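Local coordinates for protein oxidoreductase (Corynebacterium diphtheriae, PDB 3K1Y) that is probably a flavin-dependent oxidoreductase of the NADPH-dependent FMN reductase family, assembled from several copies of a flavodoxin-like chain, at residues A[95-108]-A[132-144]. Sequence-based numbering, arbitrary orientation.
Sequences VFKASYTGLFKMFF and HSLVLDYALRPLL
Leu143 and Tyr100 sit at the heart of the packed end. CD2 of Leu143 touches three aromatic rings: it lies over one face of Phe108, 4.1 Å from Phe108 CG, and comes obliquely to Tyr100 CE2 (4.0 Å) and to Phe104 CE2. The other methyl, CD1, rests against CE of Lys105, whose ammonium group runs on to a salt bridge with Asp109 and to backbone oxygens of Phe96 and Tyr100 in a neighbouring subunit. Tyr100 holds CG between its backbone N and carbonyl carbon (chi1 53°), which swings the ring across to helix 135-144. There its CE2 edge meets the carbonyl O of Ala139 in the ring plane at 3.6 Å, while CD2 packs on the Ala139 methyl. Phe104 and Leu140 cross nearly at right angles, Phe104 CZ to Leu140 CD2 4.0 Å.

The pair belongs to one helical layer of the flavodoxin-like fold, a parallel five-stranded sheet covered by helices: the two helices follow the adjacent strands 88-94 and 120-127 and run almost parallel (12°), with axes 12.3 Å apart. Across that spacing the gap is filled by Phe104, Phe108, Leu140 and Leu143, and Phe104 also reaches Val91 on the sheet beneath.

Toward the loop the Val135 methyl CG2 presses on the backbone of Ser99, 3.5 Å from its CA, and Ser99 OG sits against the Ala139 methyl. Beyond, the fit slackens: Ala98 of the type I' turn 96-99 lies over one face of the His132 ring, and the partly exposed Val95, just before the turn, keeps CG1 4.2 Å from His132 ND1. A sulfate ion lies about 4 Å from the His132 side chain.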
ATOM      1  N   VAL A  95     -13.412   3.758   8.672  1.00 11.66           N
ATOM      2  CA  VAL A  95     -12.097   3.146   8.717  1.00 11.72           C
ATOM      3  C   VAL A  95     -11.957   2.325   9.977  1.00 12.27           C
ATOM      4  O   VAL A  95     -12.020   2.856  11.082  1.00 11.94           O
ATOM      5  CB  VAL A  95     -10.985   4.199   8.669  1.00 11.89           C
ATOM      6  CG1 VAL A  95      -9.621   3.504   8.559  1.00 11.54           C
ATOM      7  CG2 VAL A  95     -11.217   5.142   7.494  1.00 10.48           C
ATOM      8  N   PHE A  96     -11.800   1.017   9.802  1.00 16.30           N
ATOM      9  CA  PHE A  96     -11.651   0.102  10.924  1.00 17.88           C
ATOM     10  C   PHE A  96     -10.266  -0.507  10.801  1.00 18.01           C
ATOM     11  O   PHE A  96      -9.858  -0.921   9.717  1.00 18.61           O
ATOM     12  CB  PHE A  96     -12.711  -1.013  10.875  1.00 18.69           C
ATOM     13  CG  PHE A  96     -14.119  -0.547  11.156  1.00 20.89           C
ATOM     14  CD1 PHE A  96     -14.414   0.801  11.324  1.00 21.65           C
ATOM     15  CD2 PHE A  96     -15.161  -1.471  11.213  1.00 24.15           C
ATOM     16  CE1 PHE A  96     -15.724   1.225  11.540  1.00 25.41           C
ATOM     17  CE2 PHE A  96     -16.474  -1.059  11.429  1.00 27.88           C
ATOM     18  CZ  PHE A  96     -16.755   0.293  11.591  1.00 27.47           C
ATOM     19  N   LYS A  97      -9.553  -0.558  11.919  1.00 14.56           N
ATOM     20  CA  LYS A  97      -8.200  -1.094  11.958  1.00 14.44           C
ATOM     21  C   LYS A  97      -7.321  -0.581  10.820  1.00 13.77           C
ATOM     22  O   LYS A  97      -6.570  -1.331  10.211  1.00 14.64           O
ATOM     23  CB  LYS A  97      -8.229  -2.625  11.973  1.00 15.28           C
ATOM     24  CG  LYS A  97      -8.908  -3.217  13.224  1.00 14.28           C
ATOM     25  CD  LYS A  97      -8.379  -2.564  14.501  1.00 14.35           C
ATOM     26  CE  LYS A  97      -8.740  -3.349  15.760  1.00 16.47           C
ATOM     27  NZ  LYS A  97     -10.201  -3.488  15.969  1.00 20.05           N
ATOM     28  N   ALA A  98      -7.446   0.714  10.543  1.00 18.17           N
ATOM     29  CA  ALA A  98      -6.643   1.415   9.538  1.00 17.80           C
ATOM     30  C   ALA A  98      -6.868   1.069   8.071  1.00 17.69           C
ATOM     31  O   ALA A  98      -5.967   1.214   7.243  1.00 18.08           O
ATOM     32  CB  ALA A  98      -5.150   1.273   9.888  1.00 16.71           C
ATOM     33  N   SER A  99      -8.070   0.627   7.739  1.00 21.09           N
ATOM     34  CA  SER A  99      -8.378   0.302   6.354  1.00 21.05           C
ATOM     35  C   SER A  99      -9.883   0.188   6.169  1.00 21.78           C
ATOM     36  O   SER A  99     -10.651   0.524   7.072  1.00 21.65           O
ATOM     37  CB  SER A  99      -7.685  -0.999   5.950  1.00 20.94           C
ATOM     38  OG  SER A  99      -7.917  -1.286   4.584  1.00 21.27           O
ATOM     39  N   TYR A 100     -10.314  -0.267   4.999  1.00 20.84           N
ATOM     40  CA  TYR A 100     -11.743  -0.402   4.756  1.00 20.79           C
ATOM     41  C   TYR A 100     -12.319  -1.504   5.631  1.00 21.87           C
ATOM     42  O   TYR A 100     -11.591  -2.378   6.101  1.00 21.81           O
ATOM     43  CB  TYR A 100     -12.025  -0.669   3.276  1.00 20.21           C
ATOM     44  CG  TYR A 100     -11.278  -1.822   2.658  1.00 18.70           C
ATOM     45  CD1 TYR A 100     -11.364  -3.112   3.190  1.00 21.28           C
ATOM     46  CD2 TYR A 100     -10.549  -1.642   1.485  1.00 17.05           C
ATOM     47  CE1 TYR A 100     -10.747  -4.196   2.559  1.00 20.60           C
ATOM     48  CE2 TYR A 100      -9.928  -2.712   0.850  1.00 15.48           C
ATOM     49  CZ  TYR A 100     -10.033  -3.984   1.389  1.00 18.19           C
ATOM     50  OH  TYR A 100      -9.443  -5.041   0.738  1.00 19.42           O
ATOM     51  N   THR A 101     -13.623  -1.451   5.859  1.00 18.89           N
ATOM     52  CA  THR A 101     -14.294  -2.426   6.716  1.00 19.69           C
ATOM     53  C   THR A 101     -14.368  -3.828   6.120  1.00 19.01           C
ATOM     54  O   THR A 101     -14.424  -3.997   4.901  1.00 18.70           O
ATOM     55  CB  THR A 101     -15.727  -1.963   7.047  1.00 20.07           C
ATOM     56  OG1 THR A 101     -15.684  -0.713   7.748  1.00 23.86           O
ATOM     57  CG2 THR A 101     -16.411  -2.970   7.915  1.00 20.15           C
ATOM     58  N   GLY A 102     -14.369  -4.833   6.989  1.00 19.28           N
ATOM     59  CA  GLY A 102     -14.468  -6.197   6.515  1.00 19.36           C
ATOM     60  C   GLY A 102     -15.787  -6.349   5.777  1.00 19.63           C
ATOM     61  O   GLY A 102     -15.852  -7.015   4.743  1.00 19.53           O
ATOM     62  N   LEU A 103     -16.835  -5.713   6.301  1.00 17.52           N
ATOM     63  CA  LEU A 103     -18.159  -5.783   5.690  1.00 18.38           C
ATOM     64  C   LEU A 103     -18.143  -5.142   4.298  1.00 18.12           C
ATOM     65  O   LEU A 103     -18.774  -5.635   3.360  1.00 18.77           O
ATOM     66  CB  LEU A 103     -19.193  -5.088   6.577  1.00 19.00           C
ATOM     67  CG  LEU A 103     -20.634  -5.032   6.046  1.00 19.83           C
ATOM     68  CD1 LEU A 103     -21.216  -6.440   5.976  1.00 21.49           C
ATOM     69  CD2 LEU A 103     -21.486  -4.134   6.959  1.00 18.64           C
ATOM     70  N   PHE A 104     -17.424  -4.033   4.180  1.00 15.35           N
ATOM     71  CA  PHE A 104     -17.291  -3.343   2.914  1.00 14.18           C
ATOM     72  C   PHE A 104     -16.608  -4.332   1.977  1.00 13.98           C
ATOM     73  O   PHE A 104     -17.051  -4.549   0.845  1.00 13.43           O
ATOM     74  CB  PHE A 104     -16.413  -2.102   3.110  1.00 14.13           C
ATOM     75  CG  PHE A 104     -16.074  -1.365   1.837  1.00 12.19           C
ATOM     76  CD1 PHE A 104     -16.912  -0.367   1.352  1.00 13.08           C
ATOM     77  CD2 PHE A 104     -14.875  -1.625   1.163  1.00 10.28           C
ATOM     78  CE1 PHE A 104     -16.564   0.373   0.216  1.00 14.52           C
ATOM     79  CE2 PHE A 104     -14.516  -0.898   0.031  1.00 10.62           C
ATOM     80  CZ  PHE A 104     -15.364   0.112  -0.445  1.00 13.13           C
ATOM     81  N   LYS A 105     -15.534  -4.946   2.464  1.00 19.07           N
ATOM     82  CA  LYS A 105     -14.776  -5.895   1.655  1.00 19.60           C
ATOM     83  C   LYS A 105     -15.622  -7.094   1.248  1.00 20.07           C
ATOM     84  O   LYS A 105     -15.547  -7.564   0.108  1.00 19.76           O
ATOM     85  CB  LYS A 105     -13.533  -6.378   2.413  1.00 19.70           C
ATOM     86  CG  LYS A 105     -12.622  -7.313   1.605  1.00 20.50           C
ATOM     87  CD  LYS A 105     -12.202  -6.664   0.280  1.00 20.19           C
ATOM     88  CE  LYS A 105     -10.942  -7.303  -0.301  1.00 24.41           C
ATOM     89  NZ  LYS A 105     -11.052  -8.769  -0.542  1.00 18.76           N
HETATM   90  N   MSE A 106     -16.428  -7.585   2.178  1.00 43.75           N
HETATM   91  CA  MSE A 106     -17.262  -8.737   1.905  1.00 44.87           C
HETATM   92  C   MSE A 106     -18.133  -8.523   0.679  1.00 45.26           C
HETATM   93  O   MSE A 106     -18.190  -9.375  -0.205  1.00 48.11           O
HETATM   94  CB  MSE A 106     -18.132  -9.043   3.114  1.00 45.24           C
HETATM   95  CG  MSE A 106     -18.822 -10.386   3.044  1.00 45.54           C
HETATM   96 SE   MSE A 106     -19.665 -10.765   4.723  1.00 43.55          SE
HETATM   97  CE  MSE A 106     -18.089 -11.300   5.732  1.00 43.69           C
ATOM     98  N   PHE A 107     -18.810  -7.381   0.622  1.00 19.11           N
ATOM     99  CA  PHE A 107     -19.677  -7.075  -0.508  1.00 19.53           C
ATOM    100  C   PHE A 107     -18.919  -7.284  -1.815  1.00 21.05           C
ATOM    101  O   PHE A 107     -19.345  -8.065  -2.672  1.00 22.93           O
ATOM    102  CB  PHE A 107     -20.187  -5.631  -0.429  1.00 18.53           C
ATOM    103  CG  PHE A 107     -21.087  -5.239  -1.580  1.00 17.75           C
ATOM    104  CD1 PHE A 107     -22.389  -5.731  -1.667  1.00 16.33           C
ATOM    105  CD2 PHE A 107     -20.626  -4.389  -2.584  1.00 14.07           C
ATOM    106  CE1 PHE A 107     -23.222  -5.379  -2.740  1.00 15.34           C
ATOM    107  CE2 PHE A 107     -21.444  -4.031  -3.656  1.00 14.89           C
ATOM    108  CZ  PHE A 107     -22.749  -4.529  -3.732  1.00 17.08           C
ATOM    109  N   PHE A 108     -17.794  -6.596  -1.966  1.00 20.33           N
ATOM    110  CA  PHE A 108     -17.000  -6.743  -3.177  1.00 21.64           C
ATOM    111  C   PHE A 108     -16.608  -8.192  -3.436  1.00 22.75           C
ATOM    112  O   PHE A 108     -16.695  -8.659  -4.573  1.00 24.47           O
ATOM    113  CB  PHE A 108     -15.765  -5.848  -3.109  1.00 21.06           C
ATOM    114  CG  PHE A 108     -16.091  -4.397  -3.238  1.00 23.40           C
ATOM    115  CD1 PHE A 108     -16.235  -3.816  -4.493  1.00 24.20           C
ATOM    116  CD2 PHE A 108     -16.351  -3.627  -2.106  1.00 23.02           C
ATOM    117  CE1 PHE A 108     -16.641  -2.493  -4.624  1.00 25.49           C
ATOM    118  CE2 PHE A 108     -16.758  -2.300  -2.225  1.00 21.68           C
ATOM    119  CZ  PHE A 108     -16.905  -1.733  -3.486  1.00 22.63           C
ATOM    120  N   HIS A 132      -5.384   8.733   8.599  1.00 12.06           N
ATOM    121  CA  HIS A 132      -5.524   7.561   7.744  1.00 11.03           C
ATOM    122  C   HIS A 132      -6.079   7.888   6.350  1.00 11.32           C
ATOM    123  O   HIS A 132      -6.581   7.006   5.649  1.00 10.68           O
ATOM    124  CB  HIS A 132      -6.424   6.533   8.444  1.00 10.19           C
ATOM    125  CG  HIS A 132      -5.836   5.987   9.708  1.00  9.01           C
ATOM    126  ND1 HIS A 132      -6.608   5.508  10.746  1.00  8.50           N
ATOM    127  CD2 HIS A 132      -4.548   5.856  10.105  1.00  7.58           C
ATOM    128  CE1 HIS A 132      -5.820   5.109  11.727  1.00  7.61           C
ATOM    129  NE2 HIS A 132      -4.564   5.310  11.363  1.00  8.02           N
ATOM    130  N   SER A 133      -5.974   9.142   5.931  1.00 20.21           N
ATOM    131  CA  SER A 133      -6.505   9.500   4.625  1.00 21.97           C
ATOM    132  C   SER A 133      -5.922   8.677   3.475  1.00 21.92           C
ATOM    133  O   SER A 133      -6.566   8.530   2.437  1.00 24.37           O
ATOM    134  CB  SER A 133      -6.314  10.996   4.351  1.00 22.71           C
ATOM    135  OG  SER A 133      -4.946  11.330   4.236  1.00 27.02           O
ATOM    136  N   LEU A 134      -4.725   8.123   3.645  1.00 18.91           N
ATOM    137  CA  LEU A 134      -4.135   7.323   2.565  1.00 18.51           C
ATOM    138  C   LEU A 134      -4.791   5.945   2.432  1.00 18.32           C
ATOM    139  O   LEU A 134      -4.314   5.088   1.683  1.00 18.56           O
ATOM    140  CB  LEU A 134      -2.614   7.163   2.747  1.00 17.82           C
ATOM    141  CG  LEU A 134      -1.720   8.414   2.672  1.00 18.19           C
ATOM    142  CD1 LEU A 134      -0.267   8.005   2.812  1.00 16.54           C
ATOM    143  CD2 LEU A 134      -1.921   9.139   1.361  1.00 19.63           C
ATOM    144  N   VAL A 135      -5.879   5.725   3.161  1.00 20.88           N
ATOM    145  CA  VAL A 135      -6.587   4.457   3.050  1.00 20.92           C
ATOM    146  C   VAL A 135      -7.213   4.421   1.659  1.00 21.13           C
ATOM    147  O   VAL A 135      -7.532   3.360   1.135  1.00 22.17           O
ATOM    148  CB  VAL A 135      -7.708   4.317   4.099  1.00 21.17           C
ATOM    149  CG1 VAL A 135      -8.782   5.377   3.865  1.00 21.54           C
ATOM    150  CG2 VAL A 135      -8.309   2.931   4.016  1.00 23.26           C
ATOM    151  N   LEU A 136      -7.391   5.595   1.063  1.00 13.56           N
ATOM    152  CA  LEU A 136      -7.957   5.674  -0.276  1.00 13.98           C
ATOM    153  C   LEU A 136      -7.002   5.117  -1.330  1.00 13.96           C
ATOM    154  O   LEU A 136      -7.338   4.172  -2.047  1.00 14.51           O
ATOM    155  CB  LEU A 136      -8.306   7.119  -0.632  1.00 14.27           C
ATOM    156  CG  LEU A 136      -9.477   7.764   0.117  1.00 15.28           C
ATOM    157  CD1 LEU A 136      -9.741   9.158  -0.448  1.00 15.46           C
ATOM    158  CD2 LEU A 136     -10.722   6.894  -0.024  1.00 12.01           C
ATOM    159  N   ASP A 137      -5.805   5.691  -1.409  1.00 21.53           N
ATOM    160  CA  ASP A 137      -4.830   5.272  -2.412  1.00 22.47           C
ATOM    161  C   ASP A 137      -4.088   3.967  -2.213  1.00 21.91           C
ATOM    162  O   ASP A 137      -3.436   3.490  -3.139  1.00 22.23           O
ATOM    163  CB  ASP A 137      -3.807   6.378  -2.646  1.00 23.26           C
ATOM    164  CG  ASP A 137      -4.405   7.556  -3.359  1.00 25.92           C
ATOM    165  OD1 ASP A 137      -5.345   7.332  -4.151  1.00 25.52           O
ATOM    166  OD2 ASP A 137      -3.937   8.695  -3.139  1.00 31.76           O
ATOM    167  N   TYR A 138      -4.191   3.380  -1.025  1.00 18.05           N
ATOM    168  CA  TYR A 138      -3.494   2.132  -0.748  1.00 18.02           C
ATOM    169  C   TYR A 138      -4.388   0.939  -0.453  1.00 17.97           C
ATOM    170  O   TYR A 138      -3.901  -0.190  -0.384  1.00 18.61           O
ATOM    171  CB  TYR A 138      -2.514   2.348   0.406  1.00 18.07           C
ATOM    172  CG  TYR A 138      -1.337   3.198   0.012  1.00 18.56           C
ATOM    173  CD1 TYR A 138      -0.400   2.733  -0.900  1.00 17.79           C
ATOM    174  CD2 TYR A 138      -1.187   4.485   0.511  1.00 20.67           C
ATOM    175  CE1 TYR A 138       0.657   3.529  -1.317  1.00 21.25           C
ATOM    176  CE2 TYR A 138      -0.126   5.295   0.101  1.00 22.23           C
ATOM    177  CZ  TYR A 138       0.786   4.808  -0.815  1.00 22.26           C
ATOM    178  OH  TYR A 138       1.810   5.606  -1.257  1.00 25.60           O
ATOM    179  N   ALA A 139      -5.688   1.181  -0.270  1.00 13.98           N
ATOM    180  CA  ALA A 139      -6.631   0.101   0.005  1.00 12.85           C
ATOM    181  C   ALA A 139      -7.834   0.102  -0.944  1.00 12.50           C
ATOM    182  O   ALA A 139      -8.092  -0.908  -1.598  1.00 11.83           O
ATOM    183  CB  ALA A 139      -7.100   0.162   1.461  1.00 12.69           C
ATOM    184  N   LEU A 140      -8.569   1.213  -1.035  1.00 20.63           N
ATOM    185  CA  LEU A 140      -9.740   1.260  -1.925  1.00 19.39           C
ATOM    186  C   LEU A 140      -9.410   1.341  -3.402  1.00 18.74           C
ATOM    187  O   LEU A 140     -10.041   0.675  -4.233  1.00 19.72           O
ATOM    188  CB  LEU A 140     -10.661   2.429  -1.586  1.00 19.76           C
ATOM    189  CG  LEU A 140     -11.535   2.227  -0.351  1.00 20.11           C
ATOM    190  CD1 LEU A 140     -10.722   2.572   0.886  1.00 20.51           C
ATOM    191  CD2 LEU A 140     -12.768   3.111  -0.451  1.00 17.80           C
ATOM    192  N   ARG A 141      -8.429   2.164  -3.735  1.00 13.24           N
ATOM    193  CA  ARG A 141      -8.033   2.330  -5.120  1.00 13.21           C
ATOM    194  C   ARG A 141      -7.558   0.987  -5.686  1.00 13.61           C
ATOM    195  O   ARG A 141      -8.084   0.498  -6.685  1.00 14.97           O
ATOM    196  CB  ARG A 141      -6.937   3.399  -5.205  1.00 13.10           C
ATOM    197  CG  ARG A 141      -6.593   3.832  -6.615  1.00 13.37           C
ATOM    198  CD  ARG A 141      -6.305   5.323  -6.674  1.00 14.14           C
ATOM    199  NE  ARG A 141      -6.989   5.880  -7.833  1.00 21.96           N
ATOM    200  CZ  ARG A 141      -7.715   6.987  -7.824  1.00 20.66           C
ATOM    201  NH1 ARG A 141      -7.862   7.690  -6.708  1.00 17.12           N
ATOM    202  NH2 ARG A 141      -8.324   7.368  -8.937  1.00 25.51           N
ATOM    203  N   PRO A 142      -6.574   0.358  -5.042  1.00  7.92           N
ATOM    204  CA  PRO A 142      -6.110  -0.930  -5.576  1.00  9.79           C
ATOM    205  C   PRO A 142      -7.256  -1.931  -5.760  1.00 10.77           C
ATOM    206  O   PRO A 142      -7.261  -2.705  -6.714  1.00 12.61           O
ATOM    207  CB  PRO A 142      -5.103  -1.401  -4.531  1.00  9.26           C
ATOM    208  CG  PRO A 142      -4.573  -0.084  -3.959  1.00  8.65           C
ATOM    209  CD  PRO A 142      -5.847   0.721  -3.814  1.00  6.86           C
ATOM    210  N   LEU A 143      -8.225  -1.905  -4.844  1.00 14.11           N
ATOM    211  CA  LEU A 143      -9.366  -2.817  -4.912  1.00 15.07           C
ATOM    212  C   LEU A 143     -10.242  -2.542  -6.130  1.00 16.54           C
ATOM    213  O   LEU A 143     -10.604  -3.466  -6.858  1.00 16.82           O
ATOM    214  CB  LEU A 143     -10.216  -2.714  -3.640  1.00 13.86           C
ATOM    215  CG  LEU A 143     -11.462  -3.612  -3.618  1.00 16.30           C
ATOM    216  CD1 LEU A 143     -11.051  -5.070  -3.700  1.00 18.79           C
ATOM    217  CD2 LEU A 143     -12.272  -3.362  -2.342  1.00 13.94           C
ATOM    218  N   LEU A 144     -10.583  -1.274  -6.347  1.00 16.19           N
ATOM    219  CA  LEU A 144     -11.419  -0.892  -7.481  1.00 16.90           C
ATOM    220  C   LEU A 144     -10.675  -1.061  -8.798  1.00 18.15           C
ATOM    221  O   LEU A 144     -11.275  -1.429  -9.812  1.00 18.64           O
ATOM    222  CB  LEU A 144     -11.900   0.556  -7.337  1.00 16.78           C
ATOM    223  CG  LEU A 144     -13.218   0.784  -6.585  1.00 17.41           C
ATOM    224  CD1 LEU A 144     -14.369   0.196  -7.389  1.00 16.83           C
ATOM    225  CD2 LEU A 144     -13.158   0.156  -5.200  1.00 15.88           C
TER